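Long-range contacts in phosphonate monoester hydrolase (Ruegeria pomeroyi, PDB 4UPK), which is a hydrolase of the sulfatase family in the alkaline phosphatase clan, with a large mixed beta-sheet flanked by helices and a smaller antiparallel sheet towards its C-terminal end: residues H243-V247 / S291-G295; P199-G203 / T305-L309; G412-R416 / S425-Q429; Y430-E434 / Q508-R513; L124-Y130 / F234-I240. One frame throughout, in Å; residues are numbered along the deposited sequence.

Overall arrangement
Contact 5 lies deepest, its centre about 15 Å from that of the chain, and joins two parallel strands of the large sheet chiefly by backbone hydrogen bonds. Contacts 2 and 4 are buried too; contacts 1 and 3 only partly. Contact 1 follows contact 5 in sequence, past strand 234-239, where a single backbone hydrogen bond and apolar packing hold two irregular segments. It touches contact 2, whose purely van der Waals surface includes Leu309, which Leu246 and Phe292 of contact 1 also touch. Contacts 3 and 4 lie across the chain's centre from both. Contact 4 buries an aromatic cluster between strand and helix, whereas contact 3 combines an arginine-aspartate salt bridge with a packed tryptophan.

Contact 1: residues H243-V247 / S291-G295; sequences HPPLV and SFVLG
Loop-to-loop packing, centred on one backbone hydrogen bond, joins residues 243-247, just past strand 234-239, to residues 291-295, which lead towards helix 303-333. In register, Pro244 faces Phe292 (CA-CA 4.9 Å) and Pro245 faces Val293 (CA-CA 4.2 Å). The peptide before Pro245 is cis; from Pro244 to Leu246 the chain is extended (phi/psi -61/157, -70/118 and -63/108). Phe292 is turned (-96/4), then Val293 (-146/161) and Leu294 (-114/132) run extended. Leu246 N donates almost linearly to Phe292 O (2.8 Å, 176°), and Pro245 CA makes a CA-H...O contact with Phe292 O at 3.5 Å. Phe292, chi1 -101° between wells, lays its ring against Pro244: a CH-pi contact puts Pro244 CG 3.8 Å from the Phe292 ring centroid, 7° off the normal. This segment leaves the C-terminal end of a parallel strand of the central sheet, the end bearing the active site in the alkaline phosphatase superfamily. Leu246 (m, t) brings CD1 to the ring edge, 4.0 Å from Phe292 CD2, and packs on helix 303-333. Pro245 CB meets Leu294 CG at 3.8 Å, and water 1 donates to Leu246 O (3.2 Å) while accepting from Leu294 N (3.0 Å).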
# COMPACT_ATOMS: atom_id res chain seq x y z
N HIS A 243 -12.91 -17.51 -33.38
CA HIS A 243 -13.79 -17.16 -32.24
C HIS A 243 -15.02 -16.44 -32.78
O HIS A 243 -14.87 -15.66 -33.73
CB HIS A 243 -13.04 -16.21 -31.28
CG HIS A 243 -13.66 -15.94 -29.94
ND1 HIS A 243 -14.74 -15.08 -29.80
CD2 HIS A 243 -13.24 -16.32 -28.71
CE1 HIS A 243 -15.00 -15.04 -28.49
NE2 HIS A 243 -14.12 -15.76 -27.80
N PRO A 244 -16.24 -16.65 -32.20
CA PRO A 244 -17.43 -15.92 -32.68
C PRO A 244 -17.28 -14.39 -32.51
O PRO A 244 -16.50 -13.97 -31.66
CB PRO A 244 -18.57 -16.49 -31.80
CG PRO A 244 -17.90 -17.05 -30.60
CD PRO A 244 -16.59 -17.56 -31.07
N PRO A 245 -17.99 -13.53 -33.28
CA PRO A 245 -18.96 -13.83 -34.36
C PRO A 245 -18.20 -14.38 -35.55
O PRO A 245 -17.29 -13.72 -36.06
CB PRO A 245 -19.62 -12.47 -34.65
CG PRO A 245 -19.20 -11.55 -33.52
CD PRO A 245 -17.86 -12.08 -33.11
N LEU A 246 -18.51 -15.63 -35.91
CA LEU A 246 -17.88 -16.37 -36.99
C LEU A 246 -18.08 -15.74 -38.36
O LEU A 246 -19.18 -15.75 -38.92
CB LEU A 246 -18.26 -17.86 -36.99
CG LEU A 246 -17.80 -18.70 -35.79
CD1 LEU A 246 -18.36 -20.11 -35.89
CD2 LEU A 246 -16.26 -18.75 -35.71
N VAL A 247 -17.00 -15.15 -38.88
CA VAL A 247 -16.90 -14.52 -40.18
C VAL A 247 -15.44 -14.58 -40.59
O VAL A 247 -14.57 -14.34 -39.75
CB VAL A 247 -17.54 -13.09 -40.26
CG1 VAL A 247 -16.80 -12.04 -39.42
CG2 VAL A 247 -17.72 -12.64 -41.70
N SER A 291 -26.15 -17.65 -31.82
CA SER A 291 -25.38 -16.75 -30.94
C SER A 291 -23.90 -16.66 -31.33
O SER A 291 -23.18 -15.82 -30.80
CB SER A 291 -25.55 -17.16 -29.47
OG SER A 291 -24.89 -18.38 -29.17
N PHE A 292 -23.45 -17.51 -32.27
CA PHE A 292 -22.06 -17.60 -32.75
C PHE A 292 -21.76 -16.80 -34.03
O PHE A 292 -20.63 -16.86 -34.55
CB PHE A 292 -21.67 -19.08 -32.94
CG PHE A 292 -20.84 -19.66 -31.83
CD1 PHE A 292 -21.27 -19.59 -30.51
CD2 PHE A 292 -19.63 -20.29 -32.10
CE1 PHE A 292 -20.49 -20.11 -29.48
CE2 PHE A 292 -18.86 -20.82 -31.07
CZ PHE A 292 -19.28 -20.72 -29.77
N VAL A 293 -22.75 -16.05 -34.54
CA VAL A 293 -22.66 -15.22 -35.76
C VAL A 293 -23.53 -13.95 -35.57
O VAL A 293 -24.41 -13.95 -34.72
CB VAL A 293 -23.10 -16.00 -37.06
CG1 VAL A 293 -22.11 -17.10 -37.44
CG2 VAL A 293 -24.52 -16.54 -36.97
N LEU A 294 -23.30 -12.89 -36.37
CA LEU A 294 -24.09 -11.65 -36.35
C LEU A 294 -24.88 -11.47 -37.66
O LEU A 294 -24.32 -11.66 -38.74
CB LEU A 294 -23.23 -10.40 -36.05
CG LEU A 294 -22.69 -10.25 -34.60
CD1 LEU A 294 -21.96 -8.92 -34.44
CD2 LEU A 294 -23.81 -10.33 -33.53
N GLY A 295 -26.18 -11.16 -37.54
CA GLY A 295 -27.08 -10.94 -38.68
C GLY A 295 -28.07 -12.05 -39.00
O GLY A 295 -28.77 -11.98 -40.02
O HOH W 1 -20.75 -13.12 -37.88

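Contact 2: residues P199-G203 / T305-L309; sequences PRLNG and TIQTL
Residues 200-203 form a type I beta turn, with Leu201 at phi/psi -57/-47 and Asn202 at -104/33, closed by Gly203 N donating to Arg200 O at 3.2 Å. The turn faces residues 305-309, an early part of helix 303-333, where Leu309 N bonds to Thr305 O at 3.1 Å. The nearest CA pair is Asn202 and Thr308, 6.5 Å apart. Leu201 (t, p) reaches the helix chiefly through CD2, which lies 3.9 Å from Thr305 CA, 3.9 Å from Thr308 CG2 and 3.8 Å from Leu309 CD1, so it sits over residues spaced i, i+3 and i+4. Beside it, Asn202 CB touches Thr308 CG2 at 3.5 Å. In this way the long loop before helix 213-224 rests on the N-terminal part of helix 303-333. The threonine hydroxyls bond locally, Thr308 OG1 to Glu304 O and Thr305 OG1 to Thr302 and Glu300, while Thr308 turns its methyl to the turn. What meets across the contact is therefore carbon against carbon, an attachment by shape without directional polar links.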
# COMPACT_ATOMS: atom_id res chain seq x y z
N PRO A 199 -29.19 -12.64 -46.93
CA PRO A 199 -28.12 -12.96 -45.97
C PRO A 199 -27.49 -14.31 -46.27
O PRO A 199 -28.19 -15.27 -46.61
CB PRO A 199 -28.82 -12.94 -44.60
CG PRO A 199 -30.07 -12.17 -44.83
CD PRO A 199 -30.48 -12.47 -46.24
N ARG A 200 -26.15 -14.35 -46.23
CA ARG A 200 -25.34 -15.52 -46.54
C ARG A 200 -24.48 -15.84 -45.31
O ARG A 200 -23.69 -15.00 -44.87
CB ARG A 200 -24.50 -15.27 -47.83
CG ARG A 200 -23.54 -16.39 -48.25
CD ARG A 200 -24.21 -17.71 -48.59
NE ARG A 200 -24.92 -17.66 -49.86
CZ ARG A 200 -25.46 -18.71 -50.47
NH1 ARG A 200 -25.40 -19.91 -49.90
NH2 ARG A 200 -26.07 -18.57 -51.64
N LEU A 201 -24.69 -17.05 -44.75
CA LEU A 201 -24.01 -17.53 -43.53
C LEU A 201 -22.48 -17.53 -43.62
O LEU A 201 -21.82 -17.03 -42.70
CB LEU A 201 -24.58 -18.90 -43.08
CG LEU A 201 -24.26 -19.43 -41.65
CD1 LEU A 201 -24.67 -18.44 -40.56
CD2 LEU A 201 -24.93 -20.79 -41.43
N ASN A 202 -21.93 -18.06 -44.74
CA ASN A 202 -20.48 -18.07 -44.97
C ASN A 202 -20.07 -17.01 -45.99
O ASN A 202 -19.10 -17.19 -46.74
CB ASN A 202 -19.95 -19.47 -45.32
CG ASN A 202 -20.56 -20.11 -46.54
OD1 ASN A 202 -21.47 -19.56 -47.18
ND2 ASN A 202 -20.04 -21.28 -46.88
N GLY A 203 -20.80 -15.89 -45.99
CA GLY A 203 -20.51 -14.74 -46.82
C GLY A 203 -19.16 -14.17 -46.42
O GLY A 203 -18.77 -14.27 -45.25
N THR A 305 -26.26 -25.55 -41.41
CA THR A 305 -25.84 -24.44 -40.57
C THR A 305 -24.59 -24.83 -39.75
O THR A 305 -23.57 -24.14 -39.83
CB THR A 305 -27.01 -24.01 -39.68
OG1 THR A 305 -27.99 -23.38 -40.49
CG2 THR A 305 -26.59 -23.11 -38.52
N ILE A 306 -24.67 -25.93 -38.98
CA ILE A 306 -23.60 -26.45 -38.12
C ILE A 306 -22.29 -26.64 -38.88
O ILE A 306 -21.26 -26.15 -38.42
CB ILE A 306 -24.09 -27.71 -37.33
CG1 ILE A 306 -25.14 -27.32 -36.26
CG2 ILE A 306 -22.93 -28.47 -36.68
CD1 ILE A 306 -26.16 -28.45 -35.94
N GLN A 307 -22.35 -27.28 -40.06
CA GLN A 307 -21.18 -27.54 -40.91
C GLN A 307 -20.55 -26.27 -41.51
O GLN A 307 -19.34 -26.21 -41.70
CB GLN A 307 -21.49 -28.61 -41.97
CG GLN A 307 -21.83 -29.99 -41.39
CD GLN A 307 -20.71 -30.65 -40.63
OE1 GLN A 307 -20.52 -30.43 -39.44
NE2 GLN A 307 -19.97 -31.51 -41.29
N THR A 308 -21.39 -25.25 -41.77
CA THR A 308 -20.97 -23.96 -42.32
C THR A 308 -20.13 -23.20 -41.29
O THR A 308 -19.04 -22.75 -41.62
CB THR A 308 -22.17 -23.19 -42.90
OG1 THR A 308 -22.79 -24.01 -43.89
CG2 THR A 308 -21.77 -21.88 -43.52
N LEU A 309 -20.63 -23.13 -40.04
CA LEU A 309 -19.96 -22.51 -38.91
C LEU A 309 -18.62 -23.20 -38.67
O LEU A 309 -17.62 -22.53 -38.43
CB LEU A 309 -20.85 -22.65 -37.66
CG LEU A 309 -21.70 -21.43 -37.31
CD1 LEU A 309 -22.87 -21.26 -38.26
CD2 LEU A 309 -22.19 -21.52 -35.88

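Contact 3: residues G412-R416 / S425-Q429; sequences GRSLR and SDWRQ
Arg413 and Trp427 bury the most surface here, 101 and 92 Å², and with Asp426 they fasten two non-regular segments that flank the short helix 416-419. The backbones stay well apart: the nearest CA atoms, those of Arg413 and Trp427, are 8.8 Å from each other, so side chains bridge the gap. Arg413 is extended (phi/psi -124/141); Asp426 is turned (-102/24) before extended Trp427 (-69/163). Arg413 (chi1-chi3 m, t, p) points its CA-CB bond toward 425-429 and grips Asp426 twice. NH2 of Arg413 makes a salt bridge to Asp426 OD1 at 2.9 Å (164°), while Arg413 NH1 donates to the carbonyl Asp426 O, also at 2.9 Å. Asp426 is at chi1 63° (p), and its OD1 lies near the guanidinium plane; one face of that guanidinium lies against Trp427 CE3. Trp427 (chi1 t, chi2 -104°) inserts its six-membered ring beside the CB of Arg413, with Trp427 CZ3 3.7 Å from Arg413 CB and Trp427 CZ2 3.5 Å from Leu415 CD2. Its NE1 bonds to Pro388 O, and its ring meets Phe418 edge-to-face. Ahead of the turn into the helix, Ser414 OG accepts a capping bond from Arg416 N (3.3 Å) and also bonds to Asp400. The contact combines a salt bridge at the exposed side with a buried indole: the ion pair fixes the direction of Arg413, and the indole packs against both its CB and its guanidinium face.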
# COMPACT_ATOMS: atom_id res chain seq x y z
N GLY A 412 1.24 -24.63 -10.70
CA GLY A 412 1.84 -25.30 -11.85
C GLY A 412 3.29 -25.66 -11.65
O GLY A 412 3.96 -25.12 -10.77
N ARG A 413 3.77 -26.59 -12.47
CA ARG A 413 5.14 -27.07 -12.44
C ARG A 413 5.80 -26.89 -13.81
O ARG A 413 5.16 -27.09 -14.84
CB ARG A 413 5.17 -28.55 -12.02
CG ARG A 413 4.78 -28.78 -10.55
CD ARG A 413 4.83 -30.24 -10.16
NE ARG A 413 6.16 -30.83 -10.30
CZ ARG A 413 6.43 -32.13 -10.14
NH1 ARG A 413 5.46 -32.97 -9.81
NH2 ARG A 413 7.65 -32.58 -10.33
N SER A 414 7.08 -26.51 -13.80
CA SER A 414 7.88 -26.30 -15.01
C SER A 414 7.88 -27.53 -15.93
O SER A 414 8.09 -28.66 -15.47
CB SER A 414 9.30 -25.92 -14.63
OG SER A 414 10.11 -25.68 -15.77
N LEU A 415 7.67 -27.29 -17.23
CA LEU A 415 7.68 -28.31 -18.27
C LEU A 415 9.07 -28.50 -18.85
O LEU A 415 9.24 -29.30 -19.77
CB LEU A 415 6.70 -27.93 -19.39
CG LEU A 415 5.22 -27.88 -19.02
CD1 LEU A 415 4.40 -27.50 -20.23
CD2 LEU A 415 4.73 -29.19 -18.44
N ARG A 416 10.07 -27.76 -18.32
CA ARG A 416 11.46 -27.81 -18.76
C ARG A 416 12.06 -29.23 -18.84
O ARG A 416 12.64 -29.51 -19.89
CB ARG A 416 12.35 -26.83 -17.98
CG ARG A 416 13.46 -26.24 -18.83
CD ARG A 416 14.25 -25.25 -18.04
NE ARG A 416 15.50 -24.92 -18.71
CZ ARG A 416 16.41 -24.09 -18.21
NH1 ARG A 416 16.21 -23.50 -17.03
NH2 ARG A 416 17.53 -23.84 -18.88
N SER A 425 9.82 -38.08 -12.29
CA SER A 425 9.22 -39.32 -11.75
C SER A 425 7.97 -39.07 -10.88
O SER A 425 7.13 -39.97 -10.76
CB SER A 425 10.25 -40.14 -10.99
OG SER A 425 11.40 -40.41 -11.79
N ASP A 426 7.85 -37.87 -10.29
CA ASP A 426 6.73 -37.49 -9.43
C ASP A 426 5.70 -36.58 -10.18
O ASP A 426 4.95 -35.83 -9.55
CB ASP A 426 7.26 -36.82 -8.15
CG ASP A 426 8.03 -35.51 -8.37
OD1 ASP A 426 8.42 -35.22 -9.54
OD2 ASP A 426 8.26 -34.78 -7.37
N TRP A 427 5.67 -36.68 -11.53
CA TRP A 427 4.76 -35.89 -12.37
C TRP A 427 3.32 -36.31 -12.18
O TRP A 427 3.04 -37.40 -11.68
CB TRP A 427 5.17 -35.97 -13.86
CG TRP A 427 4.55 -34.89 -14.71
CD1 TRP A 427 3.50 -35.02 -15.57
CD2 TRP A 427 4.91 -33.49 -14.71
NE1 TRP A 427 3.14 -33.78 -16.07
CE2 TRP A 427 3.99 -32.83 -15.56
CE3 TRP A 427 5.89 -32.74 -14.05
CZ2 TRP A 427 4.06 -31.44 -15.80
CZ3 TRP A 427 5.94 -31.37 -14.27
CH2 TRP A 427 5.04 -30.74 -15.15
N ARG A 428 2.41 -35.46 -12.62
CA ARG A 428 0.96 -35.61 -12.64
C ARG A 428 0.55 -36.95 -13.23
O ARG A 428 1.15 -37.37 -14.21
CB ARG A 428 0.43 -34.56 -13.60
CG ARG A 428 -0.72 -33.82 -13.08
CD ARG A 428 -1.05 -32.75 -14.06
NE ARG A 428 -0.66 -31.47 -13.51
CZ ARG A 428 0.27 -30.67 -14.02
NH1 ARG A 428 0.90 -31.02 -15.14
NH2 ARG A 428 0.54 -29.51 -13.45
N GLN A 429 -0.49 -37.60 -12.67
CA GLN A 429 -1.04 -38.83 -13.24
C GLN A 429 -2.51 -38.64 -13.70
O GLN A 429 -3.15 -39.55 -14.25
CB GLN A 429 -0.83 -40.03 -12.33
CG GLN A 429 0.63 -40.51 -12.40
CD GLN A 429 0.85 -41.77 -11.64
OE1 GLN A 429 1.26 -41.75 -10.47
NE2 GLN A 429 0.61 -42.90 -12.29

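Contact 4: residues Y430-E434 / Q508-R513; sequences YSFSE and QMLRHR
An aromatic cluster of Tyr430, Phe432 and His512 lies between the start of the first strand of the small antiparallel sheet and helix 499-515, consistent with the C-terminal four-stranded sheet and helix of sulfatases. Over the short segments, the axes of strand 431-434 and helix 508-513 approach to 10.7 Å and cross at -76°, with Phe432 (extended, phi/psi -132/131) and Met509 CA atoms 8.3 Å apart. His512 (chi1 180°, chi2 83°) and the rings of Tyr430 (chi1 p) and Phe432 (chi1 t) fill the gap. Tyr430 OH and His512 ND1 share a 2.8 Å hydrogen bond, and water 2 joins Tyr430 OH (2.9 Å) to Gln508 O (2.7 Å), to which it donates. The Phe432 and His512 rings have centroids 4.2 Å apart with planes at 36°, and Phe432 CB lies over the histidine face in a CH-pi contact, 4.0 Å from the centroid of the His512 ring. Phe432 CE1 also reaches Met509 CG at 4.2 Å. Arg513 NH2 and Glu434 OE1 form a long salt bridge at 3.4 Å, its hydrogen bond weak; Glu434 OE2 accepts from Met96 N. Tyr94 meets Phe432 edge-to-face, helix 95-98 covers Phe432 and His512 through Met96, and Met509 spreads over strands 458-463 and 467-472, while Arg511 bonds to Phe472 and Leu476 of the second subunit.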
# COMPACT_ATOMS: atom_id res chain seq x y z
N TYR A 430 -3.02 -37.43 -13.49
CA TYR A 430 -4.36 -36.98 -13.82
C TYR A 430 -4.31 -35.47 -14.04
O TYR A 430 -3.39 -34.81 -13.55
CB TYR A 430 -5.35 -37.32 -12.67
CG TYR A 430 -5.06 -36.61 -11.37
CD1 TYR A 430 -5.52 -35.32 -11.13
CD2 TYR A 430 -4.28 -37.22 -10.40
CE1 TYR A 430 -5.21 -34.65 -9.95
CE2 TYR A 430 -3.97 -36.56 -9.21
CZ TYR A 430 -4.44 -35.27 -8.99
OH TYR A 430 -4.10 -34.63 -7.82
N SER A 431 -5.30 -34.91 -14.73
CA SER A 431 -5.41 -33.46 -14.90
C SER A 431 -6.68 -32.98 -14.19
O SER A 431 -7.60 -33.75 -13.91
CB SER A 431 -5.37 -33.06 -16.38
OG SER A 431 -6.52 -33.52 -17.08
N PHE A 432 -6.70 -31.71 -13.84
CA PHE A 432 -7.79 -31.13 -13.07
C PHE A 432 -8.29 -29.80 -13.69
O PHE A 432 -7.50 -28.89 -13.96
CB PHE A 432 -7.29 -30.93 -11.62
CG PHE A 432 -8.28 -30.34 -10.66
CD1 PHE A 432 -9.19 -31.15 -9.98
CD2 PHE A 432 -8.29 -28.97 -10.40
CE1 PHE A 432 -10.08 -30.61 -9.07
CE2 PHE A 432 -9.17 -28.43 -9.49
CZ PHE A 432 -10.08 -29.25 -8.84
N SER A 433 -9.61 -29.69 -13.85
CA SER A 433 -10.26 -28.47 -14.37
C SER A 433 -11.42 -28.05 -13.48
O SER A 433 -12.00 -28.86 -12.79
CB SER A 433 -10.74 -28.66 -15.81
OG SER A 433 -9.66 -29.03 -16.65
N GLU A 434 -11.75 -26.76 -13.50
CA GLU A 434 -12.84 -26.18 -12.73
C GLU A 434 -13.72 -25.28 -13.60
O GLU A 434 -13.27 -24.71 -14.60
CB GLU A 434 -12.30 -25.36 -11.55
CG GLU A 434 -11.65 -26.17 -10.45
CD GLU A 434 -11.15 -25.31 -9.31
OE1 GLU A 434 -11.96 -24.94 -8.44
OE2 GLU A 434 -9.98 -24.87 -9.37
N GLN A 508 -9.58 -39.03 -4.64
CA GLN A 508 -8.46 -38.49 -5.40
C GLN A 508 -8.71 -36.99 -5.71
O GLN A 508 -7.79 -36.19 -5.60
CB GLN A 508 -8.26 -39.31 -6.68
CG GLN A 508 -6.98 -38.99 -7.43
CD GLN A 508 -6.51 -40.14 -8.28
OE1 GLN A 508 -7.31 -40.93 -8.80
NE2 GLN A 508 -5.20 -40.24 -8.43
N MET A 509 -9.96 -36.63 -6.06
CA MET A 509 -10.37 -35.24 -6.30
C MET A 509 -10.35 -34.41 -5.02
O MET A 509 -9.92 -33.26 -5.05
CB MET A 509 -11.76 -35.17 -6.97
CG MET A 509 -12.18 -33.75 -7.29
SD MET A 509 -13.84 -33.56 -7.99
CE MET A 509 -13.47 -33.85 -9.74
N LEU A 510 -10.85 -35.00 -3.89
CA LEU A 510 -10.85 -34.38 -2.57
C LEU A 510 -9.41 -34.07 -2.16
O LEU A 510 -9.11 -32.93 -1.80
CB LEU A 510 -11.55 -35.30 -1.51
CG LEU A 510 -11.53 -34.80 -0.05
CD1 LEU A 510 -12.45 -33.59 0.15
CD2 LEU A 510 -11.95 -35.87 0.90
N ARG A 511 -8.52 -35.06 -2.29
CA ARG A 511 -7.09 -34.91 -1.96
C ARG A 511 -6.41 -33.82 -2.80
O ARG A 511 -5.58 -33.10 -2.25
CB ARG A 511 -6.34 -36.23 -2.11
CG ARG A 511 -6.65 -37.23 -1.02
CD ARG A 511 -5.56 -38.29 -0.94
NE ARG A 511 -5.70 -39.15 0.24
CZ ARG A 511 -5.94 -40.45 0.19
NH1 ARG A 511 -6.03 -41.07 -0.97
NH2 ARG A 511 -6.04 -41.15 1.31
N HIS A 512 -6.75 -33.71 -4.11
CA HIS A 512 -6.18 -32.69 -5.00
C HIS A 512 -6.47 -31.27 -4.47
O HIS A 512 -5.56 -30.44 -4.46
CB HIS A 512 -6.66 -32.87 -6.46
CG HIS A 512 -6.09 -31.82 -7.38
ND1 HIS A 512 -4.84 -31.96 -7.93
CD2 HIS A 512 -6.59 -30.62 -7.74
CE1 HIS A 512 -4.62 -30.86 -8.64
NE2 HIS A 512 -5.65 -30.03 -8.56
N ARG A 513 -7.73 -31.02 -4.04
CA ARG A 513 -8.17 -29.74 -3.46
C ARG A 513 -7.37 -29.44 -2.19
O ARG A 513 -6.90 -28.32 -2.00
CB ARG A 513 -9.67 -29.79 -3.09
CG ARG A 513 -10.60 -29.79 -4.27
CD ARG A 513 -11.89 -29.03 -3.98
NE ARG A 513 -12.61 -28.85 -5.23
CZ ARG A 513 -12.72 -27.71 -5.89
NH1 ARG A 513 -12.26 -26.58 -5.37
NH2 ARG A 513 -13.35 -27.67 -7.05
O HOH W 2 -5.12 -36.07 -5.53

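Contact 5: residues L124-Y130 / F234-I240; sequences LPLLFGY and FAHLTYI
A hollow at Gly129 is filled by the hydroxyl of Thr238: Gly129 CA lies 3.1 Å from Thr238 OG1, and a CB there would clash. Its backbone angles (132/-119) also call for glycine, just after the corner at Phe128. Thr238 (p) donates through OG1 to Phe128 O (3.2 Å) and accepts from Tyr130 N (3.0 Å). Up to the corner the strands match Leu126 to Ala235, Leu127 to His236 and Phe128 to Leu237, crossing at -25° and joined by the parallel hydrogen bonds Leu126 N to Phe234 O (2.8 Å), His236 N to Leu126 O (2.7 Å), Phe128 N to His236 O (2.8 Å) and Thr238 N to Phe128 O (3.0 Å). These are inner strands of the central sheet of the alkaline phosphatase-like alpha/beta fold, flanked by strands 158-162 and 35-41. On one face Phe128 (m) extends past the small Ala235 (CE2 to CB 4.5 Å) and nestles its CB on Leu237 CD1 at 3.7 Å. On the other, Pro125 CB presses on Phe234 CD2 at 3.5 Å, and Leu127 CD1 on His236 CD2 at 3.9 Å. Tyr130 (p) lays its ring face over Thr238 CB, 4.2 Å from the Tyr130 centroid, and bonds its hydroxyl to Asp42.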
# COMPACT_ATOMS: atom_id res chain seq x y z
N LEU A 124 10.54 -6.07 -19.94
CA LEU A 124 9.37 -5.23 -20.09
C LEU A 124 8.38 -6.11 -20.85
O LEU A 124 8.62 -6.41 -22.03
CB LEU A 124 9.65 -3.91 -20.84
CG LEU A 124 8.43 -2.97 -21.03
CD1 LEU A 124 8.05 -2.28 -19.73
CD2 LEU A 124 8.70 -1.93 -22.06
N PRO A 125 7.31 -6.63 -20.19
CA PRO A 125 6.37 -7.51 -20.88
C PRO A 125 5.53 -6.75 -21.91
O PRO A 125 4.70 -5.92 -21.56
CB PRO A 125 5.53 -8.12 -19.74
CG PRO A 125 6.21 -7.71 -18.47
CD PRO A 125 6.90 -6.43 -18.79
N LEU A 126 5.79 -7.00 -23.20
CA LEU A 126 5.09 -6.31 -24.28
C LEU A 126 3.81 -7.04 -24.64
O LEU A 126 3.85 -8.24 -24.93
CB LEU A 126 6.00 -6.16 -25.51
CG LEU A 126 7.38 -5.53 -25.25
CD1 LEU A 126 8.31 -5.78 -26.41
CD2 LEU A 126 7.28 -4.06 -24.92
N LEU A 127 2.68 -6.32 -24.60
CA LEU A 127 1.38 -6.89 -24.93
C LEU A 127 0.82 -6.48 -26.27
O LEU A 127 0.60 -5.30 -26.54
CB LEU A 127 0.34 -6.68 -23.80
CG LEU A 127 -1.08 -7.21 -24.02
CD1 LEU A 127 -1.11 -8.76 -23.96
CD2 LEU A 127 -2.02 -6.64 -22.97
N PHE A 128 0.55 -7.49 -27.11
CA PHE A 128 -0.08 -7.33 -28.42
C PHE A 128 -1.39 -8.10 -28.35
O PHE A 128 -1.40 -9.32 -28.55
CB PHE A 128 0.82 -7.86 -29.53
CG PHE A 128 2.07 -7.05 -29.70
CD1 PHE A 128 2.09 -5.96 -30.57
CD2 PHE A 128 3.24 -7.38 -29.02
CE1 PHE A 128 3.25 -5.21 -30.74
CE2 PHE A 128 4.40 -6.63 -29.19
CZ PHE A 128 4.40 -5.55 -30.05
N GLY A 129 -2.44 -7.39 -27.96
CA GLY A 129 -3.76 -7.98 -27.79
C GLY A 129 -4.49 -7.66 -26.51
O GLY A 129 -4.85 -6.51 -26.28
N TYR A 130 -4.80 -8.69 -25.71
CA TYR A 130 -5.61 -8.62 -24.47
C TYR A 130 -5.19 -9.67 -23.44
O TYR A 130 -4.59 -10.68 -23.82
CB TYR A 130 -7.10 -8.85 -24.81
CG TYR A 130 -7.35 -10.16 -25.52
CD1 TYR A 130 -7.15 -10.29 -26.89
CD2 TYR A 130 -7.79 -11.29 -24.82
CE1 TYR A 130 -7.39 -11.49 -27.55
CE2 TYR A 130 -7.99 -12.50 -25.46
CZ TYR A 130 -7.78 -12.60 -26.84
OH TYR A 130 -7.95 -13.78 -27.52
N PHE A 234 10.34 -9.78 -24.12
CA PHE A 234 9.22 -10.64 -23.77
C PHE A 234 7.98 -10.04 -24.46
O PHE A 234 7.53 -8.94 -24.09
CB PHE A 234 9.06 -10.74 -22.23
CG PHE A 234 7.84 -11.47 -21.71
CD1 PHE A 234 7.29 -12.54 -22.41
CD2 PHE A 234 7.27 -11.12 -20.49
CE1 PHE A 234 6.16 -13.22 -21.93
CE2 PHE A 234 6.15 -11.80 -20.00
CZ PHE A 234 5.61 -12.85 -20.71
N ALA A 235 7.48 -10.75 -25.48
CA ALA A 235 6.32 -10.33 -26.27
C ALA A 235 5.22 -11.35 -26.10
O ALA A 235 5.45 -12.57 -26.22
CB ALA A 235 6.68 -10.18 -27.74
N HIS A 236 4.02 -10.83 -25.79
CA HIS A 236 2.81 -11.62 -25.59
C HIS A 236 1.81 -11.23 -26.68
O HIS A 236 1.31 -10.11 -26.69
CB HIS A 236 2.24 -11.44 -24.16
CG HIS A 236 1.14 -12.40 -23.82
ND1 HIS A 236 1.07 -13.66 -24.41
CD2 HIS A 236 0.12 -12.28 -22.94
CE1 HIS A 236 0.03 -14.26 -23.87
NE2 HIS A 236 -0.59 -13.46 -22.99
N LEU A 237 1.56 -12.15 -27.62
CA LEU A 237 0.71 -11.93 -28.78
C LEU A 237 -0.51 -12.88 -28.71
O LEU A 237 -0.36 -14.10 -28.57
CB LEU A 237 1.56 -12.08 -30.06
CG LEU A 237 0.92 -12.09 -31.46
CD1 LEU A 237 0.52 -10.69 -31.92
CD2 LEU A 237 1.89 -12.67 -32.47
N THR A 238 -1.72 -12.28 -28.73
CA THR A 238 -3.01 -12.93 -28.51
C THR A 238 -4.02 -12.75 -29.65
O THR A 238 -4.63 -11.69 -29.81
CB THR A 238 -3.60 -12.45 -27.17
OG1 THR A 238 -3.80 -11.04 -27.26
CG2 THR A 238 -2.71 -12.77 -25.96
N TYR A 239 -4.21 -13.83 -30.42
CA TYR A 239 -5.16 -13.88 -31.52
C TYR A 239 -6.50 -14.37 -31.01
O TYR A 239 -6.57 -15.45 -30.44
CB TYR A 239 -4.67 -14.83 -32.62
CG TYR A 239 -3.39 -14.40 -33.30
CD1 TYR A 239 -3.41 -13.42 -34.29
CD2 TYR A 239 -2.17 -15.02 -33.00
CE1 TYR A 239 -2.25 -13.05 -34.96
CE2 TYR A 239 -1.00 -14.65 -33.67
CZ TYR A 239 -1.05 -13.67 -34.66
OH TYR A 239 0.07 -13.30 -35.36
N ILE A 240 -7.54 -13.57 -31.23
CA ILE A 240 -8.91 -13.90 -30.87
C ILE A 240 -9.45 -15.01 -31.74
O ILE A 240 -10.07 -15.93 -31.24
CB ILE A 240 -9.83 -12.63 -30.84
CG1 ILE A 240 -11.22 -12.93 -30.21
CG2 ILE A 240 -9.94 -11.93 -32.20
CD1 ILE A 240 -11.13 -13.38 -28.70
O HOH W 3 -5.58 -15.13 -27.53
O HOH W 4 -3.26 -13.16 -22.55